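Major allergen Alt a 1 subunit (Alternaria alternata, PDB 4AUD) is a major fungal allergen that may bind and inhibit the beta-glucanase activity of host plant thaumatin-like proteins. Local coordinates at residues A[98-103]-A[114-119]; A[22-27]-A[51-56]; A[65-70]-A[82-87]. The protein carries 1 engineered substitution. One frame throughout, in Å; residues are numbered along the deposited sequence.

Contact 1. Residues A[98-103]-A[114-119]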
loop_
_atom_site.group_PDB
_atom_site.type_symbol
_atom_site.label_atom_id
_atom_site.label_comp_id
_atom_site.label_asym_id
_atom_site.label_seq_id
_atom_site.Cartn_x
_atom_site.Cartn_y
_atom_site.Cartn_z
ATOM N N PRO A 98 -8.794 -8.405 -9.324
ATOM C CA PRO A 98 -9.535 -7.391 -10.080
ATOM C C PRO A 98 -9.542 -7.700 -11.579
ATOM O O PRO A 98 -8.508 -8.032 -12.157
ATOM C CB PRO A 98 -8.744 -6.109 -9.807
ATOM C CG PRO A 98 -8.043 -6.364 -8.503
ATOM C CD PRO A 98 -7.714 -7.813 -8.515
ATOM N N ASN A 99 -10.707 -7.577 -12.197
ATOM C CA ASN A 99 -10.840 -7.881 -13.605
ATOM C C ASN A 99 -11.997 -7.133 -14.245
ATOM O O ASN A 99 -12.837 -6.575 -13.547
ATOM C CB ASN A 99 -11.042 -9.387 -13.789
ATOM C CG ASN A 99 -12.284 -9.900 -13.085
ATOM O OD1 ASN A 99 -13.289 -10.248 -13.725
ATOM N ND2 ASN A 99 -12.219 -9.962 -11.762
ATOM N N TYR A 100 -12.049 -7.129 -15.571
ATOM C CA TYR A 100 -13.223 -6.596 -16.258
ATOM C C TYR A 100 -13.638 -7.551 -17.358
ATOM O O TYR A 100 -12.886 -8.446 -17.725
ATOM C CB TYR A 100 -12.945 -5.203 -16.833
ATOM C CG TYR A 100 -12.170 -5.198 -18.133
ATOM C CD1 TYR A 100 -10.853 -5.672 -18.194
ATOM C CD2 TYR A 100 -12.749 -4.711 -19.307
ATOM C CE1 TYR A 100 -10.143 -5.664 -19.390
ATOM C CE2 TYR A 100 -12.046 -4.702 -20.510
ATOM C CZ TYR A 100 -10.746 -5.177 -20.543
ATOM O OH TYR A 100 -10.064 -5.158 -21.736
ATOM N N CYS A 101 -14.831 -7.357 -17.898
ATOM C CA CYS A 101 -15.327 -8.237 -18.956
ATOM C C CYS A 101 -15.551 -7.500 -20.249
ATOM O O CYS A 101 -15.717 -6.287 -20.259
ATOM C CB CYS A 101 -16.623 -8.928 -18.541
ATOM S SG CYS A 101 -16.341 -10.248 -17.369
ATOM N N ARG A 102 -15.562 -8.249 -21.339
ATOM C CA ARG A 102 -15.887 -7.688 -22.637
ATOM C C ARG A 102 -16.315 -8.797 -23.577
ATOM O O ARG A 102 -16.076 -9.972 -23.310
ATOM C CB ARG A 102 -14.685 -6.968 -23.210
ATOM C CG ARG A 102 -13.530 -7.885 -23.441
ATOM C CD ARG A 102 -12.347 -7.131 -23.989
ATOM N NE ARG A 102 -11.159 -7.953 -23.853
ATOM C CZ ARG A 102 -10.779 -8.835 -24.762
ATOM N NH1 ARG A 102 -11.491 -8.977 -25.879
ATOM N NH2 ARG A 102 -9.688 -9.560 -24.558
ATOM N N ALA A 103 -16.935 -8.411 -24.682
ATOM C CA ALA A 103 -17.436 -9.364 -25.672
ATOM C C ALA A 103 -16.371 -10.317 -26.216
ATOM O O ALA A 103 -15.307 -9.886 -26.667
ATOM C CB ALA A 103 -18.101 -8.617 -26.823
ATOM N N GLN A 114 -10.613 -10.385 -18.103
ATOM C CA GLN A 114 -9.175 -10.206 -17.968
ATOM C C GLN A 114 -8.873 -9.525 -16.646
ATOM O O GLN A 114 -9.580 -8.597 -16.258
ATOM C CB GLN A 114 -8.661 -9.298 -19.081
ATOM C CG GLN A 114 -7.621 -9.915 -19.982
ATOM C CD GLN A 114 -8.093 -10.031 -21.419
ATOM O OE1 GLN A 114 -8.867 -9.197 -21.912
ATOM N NE2 GLN A 114 -7.632 -11.074 -22.100
ATOM N N GLY A 115 -7.816 -9.969 -15.973
ATOM C CA GLY A 115 -7.282 -9.251 -14.833
ATOM C C GLY A 115 -6.808 -7.855 -15.215
ATOM O O GLY A 115 -6.320 -7.631 -16.325
ATOM N N VAL A 116 -6.962 -6.910 -14.295
ATOM C CA VAL A 116 -6.481 -5.557 -14.512
ATOM C C VAL A 116 -5.460 -5.132 -13.459
ATOM O O VAL A 116 -5.054 -3.977 -13.421
ATOM C CB VAL A 116 -7.642 -4.546 -14.512
ATOM C CG1 VAL A 116 -8.626 -4.884 -15.607
ATOM C CG2 VAL A 116 -8.337 -4.521 -13.148
ATOM N N ALA A 117 -5.045 -6.061 -12.606
ATOM C CA ALA A 117 -4.106 -5.739 -11.534
ATOM C C ALA A 117 -3.392 -6.989 -11.059
ATOM O O ALA A 117 -4.006 -8.031 -10.911
ATOM C CB ALA A 117 -4.832 -5.063 -10.356
ATOM N N ASP A 118 -2.095 -6.884 -10.805
ATOM C CA ASP A 118 -1.355 -8.012 -10.259
ATOM C C ASP A 118 -1.723 -8.244 -8.785
ATOM O O ASP A 118 -2.102 -7.318 -8.065
ATOM C CB ASP A 118 0.153 -7.771 -10.412
ATOM C CG ASP A 118 0.589 -7.642 -11.874
ATOM O OD1 ASP A 118 -0.024 -8.291 -12.764
ATOM O OD2 ASP A 118 1.561 -6.892 -12.126
ATOM N N ALA A 119 -1.630 -9.487 -8.333
ATOM C CA ALA A 119 -1.737 -9.767 -6.904
ATOM C C ALA A 119 -0.463 -10.443 -6.404
ATOM O O ALA A 119 0.234 -11.127 -7.149
ATOM C CB ALA A 119 -2.954 -10.639 -6.611
HETATM O O HOH W 1 -6.263 -9.439 -11.468
#

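Contact 2. Residues A[22-27]-A[51-56]. Engineered in segment 51-56: M54 (natural residue Leu).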
loop_
_atom_site.group_PDB
_atom_site.type_symbol
_atom_site.label_atom_id
_atom_site.label_comp_id
_atom_site.label_asym_id
_atom_site.label_seq_id
_atom_site.Cartn_x
_atom_site.Cartn_y
_atom_site.Cartn_z
ATOM N N LYS A 22 -16.963 -16.449 -19.878
ATOM C CA LYS A 22 -18.372 -16.632 -19.554
ATOM C C LYS A 22 -19.131 -16.825 -20.853
ATOM O O LYS A 22 -19.496 -15.846 -21.507
ATOM C CB LYS A 22 -18.914 -15.419 -18.832
ATOM C CG LYS A 22 -18.277 -15.134 -17.503
ATOM C CD LYS A 22 -18.876 -13.853 -16.958
ATOM C CE LYS A 22 -18.381 -13.527 -15.572
ATOM N NZ LYS A 22 -19.168 -12.381 -15.051
ATOM N N PRO A 23 -19.338 -18.092 -21.255
ATOM C CA PRO A 23 -19.909 -18.391 -22.572
ATOM C C PRO A 23 -21.319 -17.837 -22.744
ATOM O O PRO A 23 -21.673 -17.436 -23.863
ATOM C CB PRO A 23 -19.882 -19.923 -22.637
ATOM C CG PRO A 23 -19.680 -20.391 -21.243
ATOM C CD PRO A 23 -18.911 -19.314 -20.549
ATOM N N GLU A 24 -22.101 -17.799 -21.665
ATOM C CA GLU A 24 -23.382 -17.100 -21.704
ATOM C C GLU A 24 -23.332 -15.846 -20.858
ATOM O O GLU A 24 -24.362 -15.272 -20.543
ATOM C CB GLU A 24 -24.517 -17.969 -21.186
ATOM C CG GLU A 24 -24.490 -19.392 -21.652
ATOM C CD GLU A 24 -25.731 -20.156 -21.226
ATOM O OE1 GLU A 24 -26.837 -19.632 -21.449
ATOM O OE2 GLU A 24 -25.610 -21.268 -20.659
ATOM N N GLY A 25 -22.140 -15.428 -20.464
ATOM C CA GLY A 25 -22.013 -14.182 -19.738
ATOM C C GLY A 25 -22.437 -14.303 -18.288
ATOM O O GLY A 25 -22.790 -13.311 -17.659
ATOM N N THR A 26 -22.397 -15.521 -17.757
ATOM C CA THR A 26 -22.730 -15.768 -16.350
ATOM C C THR A 26 -21.658 -16.616 -15.643
ATOM O O THR A 26 -20.672 -16.086 -15.102
ATOM C CB THR A 26 -24.085 -16.465 -16.236
ATOM O OG1 THR A 26 -24.058 -17.682 -16.993
ATOM C CG2 THR A 26 -25.157 -15.592 -16.818
ATOM N N TYR A 27 -21.849 -17.932 -15.644
ATOM C CA TYR A 27 -20.817 -18.813 -15.133
ATOM C C TYR A 27 -19.592 -18.844 -16.056
ATOM O O TYR A 27 -19.686 -18.615 -17.272
ATOM C CB TYR A 27 -21.339 -20.224 -15.004
ATOM C CG TYR A 27 -21.838 -20.749 -16.323
ATOM C CD1 TYR A 27 -20.974 -21.385 -17.218
ATOM C CD2 TYR A 27 -23.171 -20.606 -16.678
ATOM C CE1 TYR A 27 -21.420 -21.848 -18.430
ATOM C CE2 TYR A 27 -23.633 -21.072 -17.886
ATOM C CZ TYR A 27 -22.756 -21.688 -18.762
ATOM O OH TYR A 27 -23.231 -22.148 -19.964
ATOM N N ALA A 51 -14.466 -26.505 -17.145
ATOM C CA ALA A 51 -15.574 -27.420 -16.942
ATOM C C ALA A 51 -16.720 -26.925 -17.809
ATOM O O ALA A 51 -16.654 -25.820 -18.352
ATOM C CB ALA A 51 -15.968 -27.465 -15.485
ATOM N N ASP A 52 -17.760 -27.743 -17.944
ATOM C CA ASP A 52 -18.916 -27.393 -18.758
ATOM C C ASP A 52 -19.536 -26.106 -18.233
ATOM O O ASP A 52 -19.727 -25.143 -18.986
ATOM C CB ASP A 52 -19.935 -28.530 -18.753
ATOM C CG ASP A 52 -19.369 -29.828 -19.309
ATOM O OD1 ASP A 52 -18.213 -29.829 -19.787
ATOM O OD2 ASP A 52 -20.100 -30.841 -19.300
ATOM N N LYS A 53 -19.833 -26.116 -16.934
ATOM C CA LYS A 53 -20.197 -24.928 -16.159
ATOM C C LYS A 53 -19.449 -24.993 -14.844
ATOM O O LYS A 53 -19.700 -25.868 -14.042
ATOM C CB LYS A 53 -21.696 -24.900 -15.833
ATOM C CG LYS A 53 -22.603 -24.741 -17.031
ATOM C CD LYS A 53 -24.056 -24.662 -16.627
ATOM C CE LYS A 53 -24.954 -24.691 -17.854
ATOM N NZ LYS A 53 -26.412 -24.587 -17.539
HETATM N N MSE A 54 -18.541 -24.062 -14.602
HETATM C CA MSE A 54 -17.820 -24.056 -13.338
HETATM C C MSE A 54 -18.614 -23.425 -12.208
HETATM O O MSE A 54 -19.368 -22.485 -12.419
HETATM C CB MSE A 54 -16.505 -23.333 -13.509
HETATM C CG MSE A 54 -15.703 -23.858 -14.694
HETATM SE SE MSE A 54 -13.904 -23.109 -14.789
HETATM C CE MSE A 54 -13.123 -24.051 -13.288
ATOM N N GLU A 55 -18.434 -23.956 -11.007
ATOM C CA GLU A 55 -19.105 -23.455 -9.815
ATOM C C GLU A 55 -18.143 -22.609 -8.988
ATOM O O GLU A 55 -16.947 -22.895 -8.928
ATOM C CB GLU A 55 -19.582 -24.628 -8.956
ATOM C CG GLU A 55 -20.441 -25.656 -9.678
ATOM C CD GLU A 55 -20.604 -26.950 -8.879
ATOM O OE1 GLU A 55 -20.777 -26.869 -7.639
ATOM O OE2 GLU A 55 -20.547 -28.050 -9.488
ATOM N N ASP A 56 -18.662 -21.571 -8.339
ATOM C CA ASP A 56 -17.868 -20.839 -7.355
ATOM C C ASP A 56 -17.552 -21.747 -6.171
ATOM O O ASP A 56 -18.252 -22.737 -5.937
ATOM C CB ASP A 56 -18.594 -19.573 -6.881
ATOM C CG ASP A 56 -18.767 -18.539 -7.994
ATOM O OD1 ASP A 56 -18.049 -18.609 -9.028
ATOM O OD2 ASP A 56 -19.623 -17.643 -7.825
#

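Contact 3. Residues A[65-70]-A[82-87]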
loop_
_atom_site.group_PDB
_atom_site.type_symbol
_atom_site.label_atom_id
_atom_site.label_comp_id
_atom_site.label_asym_id
_atom_site.label_seq_id
_atom_site.Cartn_x
_atom_site.Cartn_y
_atom_site.Cartn_z
ATOM N N ASN A 65 -0.440 -33.330 -12.881
ATOM C CA ASN A 65 0.835 -33.314 -12.180
ATOM C C ASN A 65 1.328 -31.918 -11.806
ATOM O O ASN A 65 2.530 -31.656 -11.791
ATOM C CB ASN A 65 1.890 -34.041 -12.997
ATOM C CG ASN A 65 1.640 -35.523 -13.054
ATOM O OD1 ASN A 65 0.986 -36.002 -13.971
ATOM N ND2 ASN A 65 2.144 -36.265 -12.060
ATOM N N SER A 66 0.389 -31.024 -11.525
ATOM C CA SER A 66 0.745 -29.709 -11.026
ATOM C C SER A 66 0.799 -29.780 -9.507
ATOM O O SER A 66 1.486 -28.980 -8.845
ATOM C CB SER A 66 -0.285 -28.662 -11.470
ATOM O OG SER A 66 -1.518 -28.785 -10.785
ATOM N N PHE A 67 0.063 -30.758 -8.979
ATOM C CA PHE A 67 -0.156 -30.902 -7.547
ATOM C C PHE A 67 -0.624 -29.572 -6.924
ATOM O O PHE A 67 -0.263 -29.201 -5.805
ATOM C CB PHE A 67 1.051 -31.570 -6.869
ATOM C CG PHE A 67 1.200 -33.022 -7.250
ATOM C CD1 PHE A 67 1.772 -33.382 -8.463
ATOM C CD2 PHE A 67 0.693 -34.024 -6.432
ATOM C CE1 PHE A 67 1.867 -34.714 -8.838
ATOM C CE2 PHE A 67 0.793 -35.363 -6.800
ATOM C CZ PHE A 67 1.380 -35.706 -8.004
HETATM N N MSE A 68 -1.465 -28.882 -7.689
HETATM C CA MSE A 68 -2.113 -27.655 -7.268
HETATM C C MSE A 68 -3.602 -27.586 -7.582
HETATM O O MSE A 68 -4.085 -28.136 -8.577
HETATM C CB MSE A 68 -1.437 -26.495 -7.930
HETATM C CG MSE A 68 -0.168 -26.174 -7.247
HETATM SE SE MSE A 68 0.677 -24.632 -8.026
HETATM C CE MSE A 68 -0.887 -23.504 -8.192
ATOM N N ASN A 69 -4.311 -26.881 -6.715
ATOM C CA ASN A 69 -5.734 -26.695 -6.844
ATOM C C ASN A 69 -6.099 -25.295 -6.439
ATOM O O ASN A 69 -5.396 -24.649 -5.651
ATOM C CB ASN A 69 -6.493 -27.661 -5.950
ATOM C CG ASN A 69 -6.282 -29.093 -6.349
ATOM O OD1 ASN A 69 -7.083 -29.655 -7.093
ATOM N ND2 ASN A 69 -5.184 -29.693 -5.878
ATOM N N PHE A 70 -7.214 -24.827 -6.975
ATOM C CA PHE A 70 -7.693 -23.518 -6.621
ATOM C C PHE A 70 -9.206 -23.481 -6.568
ATOM O O PHE A 70 -9.890 -24.358 -7.087
ATOM C CB PHE A 70 -7.150 -22.467 -7.586
ATOM C CG PHE A 70 -7.767 -22.514 -8.946
ATOM C CD1 PHE A 70 -7.222 -23.304 -9.940
ATOM C CD2 PHE A 70 -8.901 -21.766 -9.239
ATOM C CE1 PHE A 70 -7.788 -23.342 -11.214
ATOM C CE2 PHE A 70 -9.470 -21.802 -10.506
ATOM C CZ PHE A 70 -8.909 -22.587 -11.498
ATOM N N LYS A 82 -4.122 -23.752 -3.442
ATOM C CA LYS A 82 -3.571 -24.844 -2.635
ATOM C C LYS A 82 -2.495 -25.644 -3.375
ATOM O O LYS A 82 -2.734 -26.157 -4.468
ATOM C CB LYS A 82 -4.698 -25.769 -2.206
ATOM C CG LYS A 82 -4.310 -26.811 -1.197
ATOM C CD LYS A 82 -5.282 -27.974 -1.257
ATOM C CE LYS A 82 -6.359 -27.881 -0.202
ATOM N NZ LYS A 82 -7.545 -28.719 -0.598
ATOM N N GLN A 83 -1.306 -25.744 -2.784
ATOM C CA GLN A 83 -0.226 -26.551 -3.374
ATOM C C GLN A 83 0.181 -27.730 -2.488
ATOM O O GLN A 83 0.578 -27.548 -1.337
ATOM C CB GLN A 83 0.994 -25.697 -3.653
ATOM C CG GLN A 83 2.179 -26.468 -4.198
ATOM C CD GLN A 83 3.488 -25.684 -4.086
ATOM O OE1 GLN A 83 3.609 -24.776 -3.267
ATOM N NE2 GLN A 83 4.467 -26.038 -4.911
ATOM N N LYS A 84 0.062 -28.941 -3.025
ATOM C CA LYS A 84 0.541 -30.110 -2.316
ATOM C C LYS A 84 1.997 -30.325 -2.676
ATOM O O LYS A 84 2.343 -30.643 -3.814
ATOM C CB LYS A 84 -0.264 -31.358 -2.653
ATOM C CG LYS A 84 -0.016 -32.508 -1.668
ATOM C CD LYS A 84 -0.635 -33.791 -2.168
ATOM C CE LYS A 84 -0.623 -34.869 -1.108
ATOM N NZ LYS A 84 -1.504 -36.021 -1.478
ATOM N N VAL A 85 2.853 -30.138 -1.692
ATOM C CA VAL A 85 4.258 -30.308 -1.928
ATOM C C VAL A 85 4.660 -31.765 -1.695
ATOM O O VAL A 85 5.458 -32.322 -2.445
ATOM C CB VAL A 85 5.049 -29.320 -1.083
ATOM C CG1 VAL A 85 6.450 -29.806 -0.881
ATOM C CG2 VAL A 85 5.015 -27.939 -1.764
ATOM N N SER A 86 4.070 -32.378 -0.677
ATOM C CA SER A 86 4.282 -33.780 -0.384
ATOM C C SER A 86 3.068 -34.304 0.385
ATOM O O SER A 86 2.153 -33.551 0.679
ATOM C CB SER A 86 5.553 -33.954 0.442
ATOM O OG SER A 86 5.320 -33.656 1.809
ATOM N N ASP A 87 3.047 -35.587 0.719
ATOM C CA ASP A 87 1.981 -36.107 1.578
ATOM C C ASP A 87 1.974 -35.457 2.974
ATOM O O ASP A 87 1.047 -35.666 3.755
ATOM C CB ASP A 87 2.073 -37.640 1.716
ATOM C CG ASP A 87 1.766 -38.378 0.408
ATOM O OD1 ASP A 87 1.048 -37.820 -0.454
ATOM O OD2 ASP A 87 2.241 -39.527 0.251
#

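Contact 1. Residues A[98-103]-A[114-119]
V116 is a bump that touches both P98 and Y100, one methyl for each. With CG1 anti to the carbonyl carbon (chi1 -60°), that methyl rests 3.5 Å from CD1 of Y100, meeting the ring obliquely. CG2 turns the other way and lies 3.7 Å from CB of P98, so one beta-branched residue fills both hollows. The neighbouring A117 offers a single small methyl, its CB packing against CG of the rigid proline ring at 3.9 Å.

On the other side of V116, the Y100 ring runs alongside Q114, the two side chains pointing the same way with CE1 of Y100 near CB of Q114. Beyond them the long chain of R102, extended from CG to NE, carries its guanidinium to the glutamine amide. R102 NH2 donates to OE1 of Q114 at 2.8 Å, in the carbonyl plane and on a lone pair, and NE adds a weak bond to the same oxygen. The flat groups are only 18° from coplanar, as suits an edge-on grip.

The backbones are joined by hydrogen bonds. Y100 and Q114 form a hydrogen-bonded pair, Y100 N to Q114 O measuring 3.0 Å, while N99 and G115 form a non-hydrogen-bonded pair, their CA atoms 4.0 Å apart. V116 N reaches P98 O (2.9 Å) from above the carbonyl plane, and a water that also donates to this oxygen bridges to A117 O. K36 of the second subunit makes a cation-pi contact with Y100, placing this face at a subunit interface. The arrangement is that of an antiparallel beta hairpin, strands 90-103 and 111-126, whose two arms are also tied by the C101–C113 disulfide.

Contact 2. Residues A[22-27]-A[51-56]
Y27 and K53 form a CH-pi contact joining two surface loops: the one after strand 12-22, which makes a type I beta turn from K22 to G25, and the one after strand 44-50. The tight part is the CH-pi contact itself. K53 CG lies 3.6 Å from the centroid of the Y27 ring, 18° off the normal, and so sits over one face, closest to CE1 at 3.4 Å. A lysine suits this place because its aliphatic stem can lie along an aromatic while the ammonium end stays near water. Here the chain is extended beyond CG and crosses the ring obliquely, taking CE to 3.7 Å from the phenolic OH of Y27.

The tyrosine is fixed by a bond at its hydroxyl. Its CG stands between the backbone N and the carbonyl carbon (chi1 58°), which turns the ring toward the other loop, while CB merely comes to 4.0 Å from the carbonyl O of M54. That residue is an engineered selenomethionine in place of the natural leucine; its side chain leads away from this contact, and its backbone is hydrogen-bonded to Y28. G25, with its positive phi, ends the turn, where its N makes a weak bond back to K22 O.

The outer side is loose. No hydrogen bond crosses between the loops, the exposed D52 contributes little more than its carbonyl O beside the ring, and the lysine's charge does not reach E24: K53 NZ stays 4.6 Å from E24 OE2. Opposite charges at that range would attract, probably weakly. The glutamate serves its own loop instead, in a bond made at the edge of the ring: Y27 OH donates to E24 OE2 over 2.6 Å, using that oxygen's anti lone pair.

Contact 3. Residues A[65-70]-A[82-87]
K82 N donates to the backbone O of N69 at 2.7 Å, the shortest polar bond between 65-70 and 82-87, which belong to the antiparallel beta hairpin of strands 68-73 and 78-84. N69 N returns a bond to K82 O at 2.8 Å, completing a hydrogen-bonded pair, and K84 N continues the pattern to F67 O. Residues 68-70 and 82-84 run 163° apart in direction, close to antiparallel.

Between those bonds lies the non-hydrogen-bonded pair M68 and Q83. Their side chains cross on one face, M68 CG packing 3.8 Å from CB of Q83. Q83 has CG anti to the backbone N (chi1 177°) and an extended chain; its methylenes suit the neighbour, and its side chain also touches Y91 of strand 90-103. The selenomethionine, flexible and apolar, fits the buried side, where L81 also touches it. On the other face are N69 and K82, the lysine making a cation-pi contact with W59.

Where the paired strands end, the exposed F67 turns its CB to 3.4 Å from K84 O. K84 itself stretches to D87 in a weak salt bridge. An ST turn leads into strand 68-73: the hydroxyl OG of S66 accepts from M68 N at 3.1 Å.

Along the chain the contacts come in series: contact 2 closes first, then contact 3, then contact 1. Contacts 1 and 3 are both hairpins of the same antiparallel sheet, linked through strands 78-84 and 90-103, which are neighbours in it, though their nearest atoms stay about 12 Å apart. Their centres are 25 Å apart, on opposite sides of the chain's centre. Contact 2 instead joins loops that leave strands 12-22 and 44-50. Its centre is 16 Å from that of contact 1, which it touches where K22 NZ packs 4.2 Å from C101 SG, and 24 Å from that of contact 3. Two contacts thus pair neighbouring strands locally, while the third brings together loops separated in sequence by strands 30-36 and 44-50.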